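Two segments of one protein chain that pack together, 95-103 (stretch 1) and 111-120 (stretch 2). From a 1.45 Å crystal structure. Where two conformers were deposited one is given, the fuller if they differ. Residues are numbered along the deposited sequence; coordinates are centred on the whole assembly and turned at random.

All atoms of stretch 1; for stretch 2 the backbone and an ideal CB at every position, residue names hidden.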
# COMPACT_ATOMS: atom_id res chain seq x y z
N HIS A 95 -14.10 -18.12 -13.60
CA HIS A 95 -15.52 -18.17 -13.84
C HIS A 95 -16.14 -16.99 -13.10
O HIS A 95 -16.06 -16.95 -11.88
CB HIS A 95 -16.05 -19.55 -13.35
CG HIS A 95 -15.27 -20.73 -13.89
ND1 HIS A 95 -15.47 -21.14 -15.19
CD2 HIS A 95 -14.19 -21.42 -13.45
CE1 HIS A 95 -14.60 -22.09 -15.49
NE2 HIS A 95 -13.82 -22.29 -14.45
N LEU A 96 -16.80 -16.10 -13.81
CA LEU A 96 -17.22 -14.83 -13.28
C LEU A 96 -18.60 -15.00 -12.65
O LEU A 96 -19.48 -15.77 -13.14
CB LEU A 96 -17.17 -13.75 -14.33
CG LEU A 96 -15.86 -13.51 -15.07
CD1 LEU A 96 -16.02 -12.36 -16.00
CD2 LEU A 96 -14.73 -13.26 -14.07
N ARG A 97 -18.81 -14.27 -11.56
CA ARG A 97 -20.10 -14.19 -10.89
C ARG A 97 -21.13 -13.51 -11.78
O ARG A 97 -20.81 -12.47 -12.40
CB ARG A 97 -19.93 -13.33 -9.60
CG ARG A 97 -21.06 -13.47 -8.59
CD ARG A 97 -20.66 -12.68 -7.33
NE ARG A 97 -19.52 -13.28 -6.65
CZ ARG A 97 -19.54 -14.24 -5.75
NH1 ARG A 97 -20.66 -14.88 -5.38
NH2 ARG A 97 -18.38 -14.72 -5.26
N LYS A 98 -22.31 -14.11 -11.88
CA LYS A 98 -23.42 -13.56 -12.66
C LYS A 98 -24.34 -12.76 -11.76
O LYS A 98 -24.45 -12.99 -10.55
CB LYS A 98 -24.17 -14.73 -13.30
CG LYS A 98 -23.32 -15.54 -14.29
CD LYS A 98 -24.23 -16.61 -14.92
CE LYS A 98 -23.43 -17.49 -15.85
NZ LYS A 98 -24.40 -18.39 -16.51
N GLY A 99 -25.04 -11.86 -12.42
CA GLY A 99 -26.03 -11.01 -11.78
C GLY A 99 -25.47 -9.99 -10.80
O GLY A 99 -26.17 -9.53 -9.90
N VAL A 100 -24.23 -9.55 -11.02
CA VAL A 100 -23.62 -8.48 -10.23
C VAL A 100 -23.85 -7.24 -11.06
O VAL A 100 -23.55 -7.17 -12.26
CB VAL A 100 -22.11 -8.74 -10.13
CG1 VAL A 100 -21.41 -7.54 -9.49
CG2 VAL A 100 -21.83 -10.04 -9.42
N TYR A 101 -24.26 -6.15 -10.39
CA TYR A 101 -24.50 -4.90 -11.04
C TYR A 101 -23.55 -3.82 -10.53
O TYR A 101 -23.26 -3.79 -9.31
CB TYR A 101 -25.96 -4.45 -10.85
CG TYR A 101 -26.88 -5.38 -11.65
CD1 TYR A 101 -27.11 -5.09 -12.98
CD2 TYR A 101 -27.40 -6.53 -11.11
CE1 TYR A 101 -27.81 -5.92 -13.81
CE2 TYR A 101 -28.10 -7.41 -11.93
CZ TYR A 101 -28.29 -7.09 -13.26
OH TYR A 101 -28.99 -7.91 -14.11
N PHE A 102 -23.16 -2.91 -11.42
CA PHE A 102 -22.43 -1.72 -11.03
C PHE A 102 -23.35 -0.74 -10.30
O PHE A 102 -24.55 -0.68 -10.56
CB PHE A 102 -21.75 -1.05 -12.21
CG PHE A 102 -20.52 -1.76 -12.69
CD1 PHE A 102 -19.30 -1.55 -12.07
CD2 PHE A 102 -20.64 -2.66 -13.75
CE1 PHE A 102 -18.16 -2.22 -12.52
CE2 PHE A 102 -19.49 -3.31 -14.19
CZ PHE A 102 -18.26 -3.03 -13.64
N HIS A 103 -22.73 0.08 -9.45
CA HIS A 103 -23.50 1.08 -8.70
C HIS A 103 -24.31 2.03 -9.59
O HIS A 103 -23.89 2.37 -10.67
CB HIS A 103 -22.54 1.99 -7.95
CG HIS A 103 -21.69 1.24 -6.98
ND1 HIS A 103 -20.40 1.63 -6.73
CD2 HIS A 103 -21.94 0.17 -6.21
CE1 HIS A 103 -19.86 0.78 -5.87
NE2 HIS A 103 -20.78 -0.10 -5.52
N UNK A 111 -28.39 0.91 -15.09
CA UNK A 111 -28.13 -0.32 -14.34
C UNK A 111 -27.49 -1.36 -15.27
O UNK A 111 -28.07 -1.84 -16.26
CB UNK A 111 -29.42 -0.86 -13.73
N UNK A 112 -26.23 -1.66 -15.03
CA UNK A 112 -25.46 -2.48 -15.97
C UNK A 112 -24.82 -3.63 -15.24
O UNK A 112 -24.30 -3.48 -14.13
CB UNK A 112 -24.39 -1.65 -16.69
N UNK A 113 -24.98 -4.82 -15.79
CA UNK A 113 -24.44 -6.06 -15.22
C UNK A 113 -22.96 -6.20 -15.60
O UNK A 113 -22.54 -6.07 -16.74
CB UNK A 113 -25.24 -7.27 -15.71
N UNK A 114 -22.15 -6.51 -14.58
CA UNK A 114 -20.74 -6.86 -14.71
C UNK A 114 -20.58 -8.12 -15.59
O UNK A 114 -21.33 -9.08 -15.46
CB UNK A 114 -20.12 -7.08 -13.33
N UNK A 115 -19.60 -8.08 -16.46
CA UNK A 115 -19.30 -9.21 -17.30
C UNK A 115 -17.82 -9.15 -17.69
O UNK A 115 -17.04 -8.24 -17.35
CB UNK A 115 -20.20 -9.23 -18.53
N UNK A 116 -17.44 -10.10 -18.57
CA UNK A 116 -16.08 -10.25 -18.95
C UNK A 116 -15.48 -9.01 -19.60
O UNK A 116 -14.28 -8.73 -19.48
CB UNK A 116 -15.96 -11.45 -19.90
N UNK A 117 -16.28 -8.23 -20.34
CA UNK A 117 -15.74 -7.03 -20.96
C UNK A 117 -15.20 -6.00 -19.97
O UNK A 117 -14.32 -5.22 -20.32
CB UNK A 117 -16.82 -6.38 -21.82
N UNK A 118 -15.70 -6.04 -18.75
CA UNK A 118 -15.26 -5.10 -17.72
C UNK A 118 -13.89 -5.54 -17.19
O UNK A 118 -13.04 -4.71 -16.86
CB UNK A 118 -16.28 -5.02 -16.58
N UNK A 119 -13.65 -6.84 -17.15
CA UNK A 119 -12.32 -7.37 -16.80
C UNK A 119 -11.31 -6.99 -17.88
O UNK A 119 -10.23 -6.51 -17.60
CB UNK A 119 -12.37 -8.89 -16.63
N UNK A 120 -11.65 -7.27 -19.15
CA UNK A 120 -10.83 -6.86 -20.27
C UNK A 120 -10.56 -5.39 -20.21
O UNK A 120 -9.42 -4.98 -20.34
CB UNK A 120 -11.50 -7.22 -21.60

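Position 111 points its CA-to-CB bond sideways to stretch 1, with the ideal CB 4.9 Å from Tyr-101 CD1. A long chain with an aliphatic stem could reach the ring; many others would fit. The deposited residue is Lys-111, whose CG lies 3.5 Å from Tyr-101 CD1.

At position 112 the backbone is extended (phi/psi -128/131) and the CB points away, though still 4.9 Å from Phe-102 CD2. The main chain does the pairing: Phe-102 N donates to the carbonyl O of 112 at 3.0 Å and 164°, and Tyr-101 CA approaches that O at 3.4 Å. A branched aliphatic suits such a backbone. Val-112 is found, its CG2 3.8 Å from Phe-102 CD2.

Position 113 is bridged to Tyr-101, CA to CA 4.3 Å. Its ideal CB lies 3.5 Å from Tyr-101 CE1, a tight approach, and 5.5 Å from Gly-99 CA. The amide of Gly-99 offers a donor in that direction, so an acceptor on a flexible chain is favoured; Gln or Glu would serve. Glu-113 extends with chi1 and chi2 both t, lays CG over one face of the Tyr-101 ring, and accepts from Gly-99 N through OE2 at 2.9 Å and 150°.

Position 114 directs its CB toward stretch 1, 3.9 Å from Phe-102 CE2, while its N donates to Val-100 O at 2.8 Å. Leu-96, Val-100 and Phe-102 offer an apolar surface, suiting Leu, Met or an aromatic. Phe-114 (chi1 t) places CB 4.0 Å from Val-100 CG1 and CZ 4.0 Å from Leu-96 CD1; its ring edge meets Arg-97 O, 3.7 Å from CD2. Water 1 donates to Phe-114 O (2.8 Å) and Arg-97 O (2.7 Å) and accepts from Val-100 N (3.0 Å).

Position 115 points away, and no atom of stretch 1 lies within 5.5 Å of its ideal CB, so stretch 1 sets little restriction. It is Ser-115.

Position 116 sets its ideal CB 4.0 Å from Leu-96 CD1, where a small apolar group already makes contact. Ala-116 does so, CB to CD1 3.9 Å.

Position 117 meets nothing of stretch 1; Lys-117 occupies it.

Position 118 points toward stretch 1, its ideal CB 4.1 Å from Phe-102 CZ. A short polar or apolar chain could reach the ring. Asp-118 sets OD2 at the ring edge, 3.4 Å from Phe-102 CE2, and the same OD2 accepts from Ser-115 N at 2.9 Å.

Position 119 points its CA-to-CB bond sideways, with the ideal CB 5.1 Å from Leu-96 CD1, which suits an aliphatic; Val-119 brings CG2 to 4.1 Å from that CD1.

Position 120 is out of reach and holds Leu-120.

Stretch 2 111-120: KVEFSAKDVL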
# COMPACT_ATOMS: atom_id res chain seq x y z
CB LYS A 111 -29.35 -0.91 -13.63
CG LYS A 111 -28.97 -2.08 -12.73
CD LYS A 111 -29.93 -2.43 -11.60
CE LYS A 111 -29.18 -2.58 -10.28
NZ LYS A 111 -29.70 -3.59 -9.32
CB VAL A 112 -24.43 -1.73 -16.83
CG1 VAL A 112 -25.08 -0.51 -17.47
CG2 VAL A 112 -23.26 -1.21 -16.06
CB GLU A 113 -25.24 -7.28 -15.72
CG GLU A 113 -24.85 -8.59 -15.04
CD GLU A 113 -25.55 -9.83 -15.59
OE1 GLU A 113 -26.29 -9.62 -16.59
OE2 GLU A 113 -25.38 -10.97 -15.12
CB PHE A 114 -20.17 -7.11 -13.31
CG PHE A 114 -18.92 -7.95 -13.28
CD1 PHE A 114 -17.72 -7.45 -13.74
CD2 PHE A 114 -18.97 -9.25 -12.82
CE1 PHE A 114 -16.59 -8.24 -13.81
CE2 PHE A 114 -17.82 -10.03 -12.80
CZ PHE A 114 -16.65 -9.50 -13.29
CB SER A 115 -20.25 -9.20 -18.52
OG SER A 115 -19.92 -8.16 -19.39
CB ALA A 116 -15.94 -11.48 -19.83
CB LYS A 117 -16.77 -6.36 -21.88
CG LYS A 117 -17.93 -5.64 -21.23
CD LYS A 117 -18.76 -4.96 -22.31
CE LYS A 117 -19.77 -3.98 -21.74
NZ LYS A 117 -20.71 -3.45 -22.76
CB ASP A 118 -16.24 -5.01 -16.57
CG ASP A 118 -17.65 -4.64 -17.07
OD1 ASP A 118 -17.62 -3.54 -17.68
OD2 ASP A 118 -18.63 -5.35 -16.75
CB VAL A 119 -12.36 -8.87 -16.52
CG1 VAL A 119 -11.00 -9.37 -16.09
CG2 VAL A 119 -13.42 -9.24 -15.49
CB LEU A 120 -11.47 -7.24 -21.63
CG LEU A 120 -11.64 -8.73 -21.93
CD1 LEU A 120 -12.15 -8.86 -23.37
CD2 LEU A 120 -10.29 -9.42 -21.78
O HOH W 1 -22.37 -10.37 -13.18
O HOH W 2 -24.66 0.50 -13.32
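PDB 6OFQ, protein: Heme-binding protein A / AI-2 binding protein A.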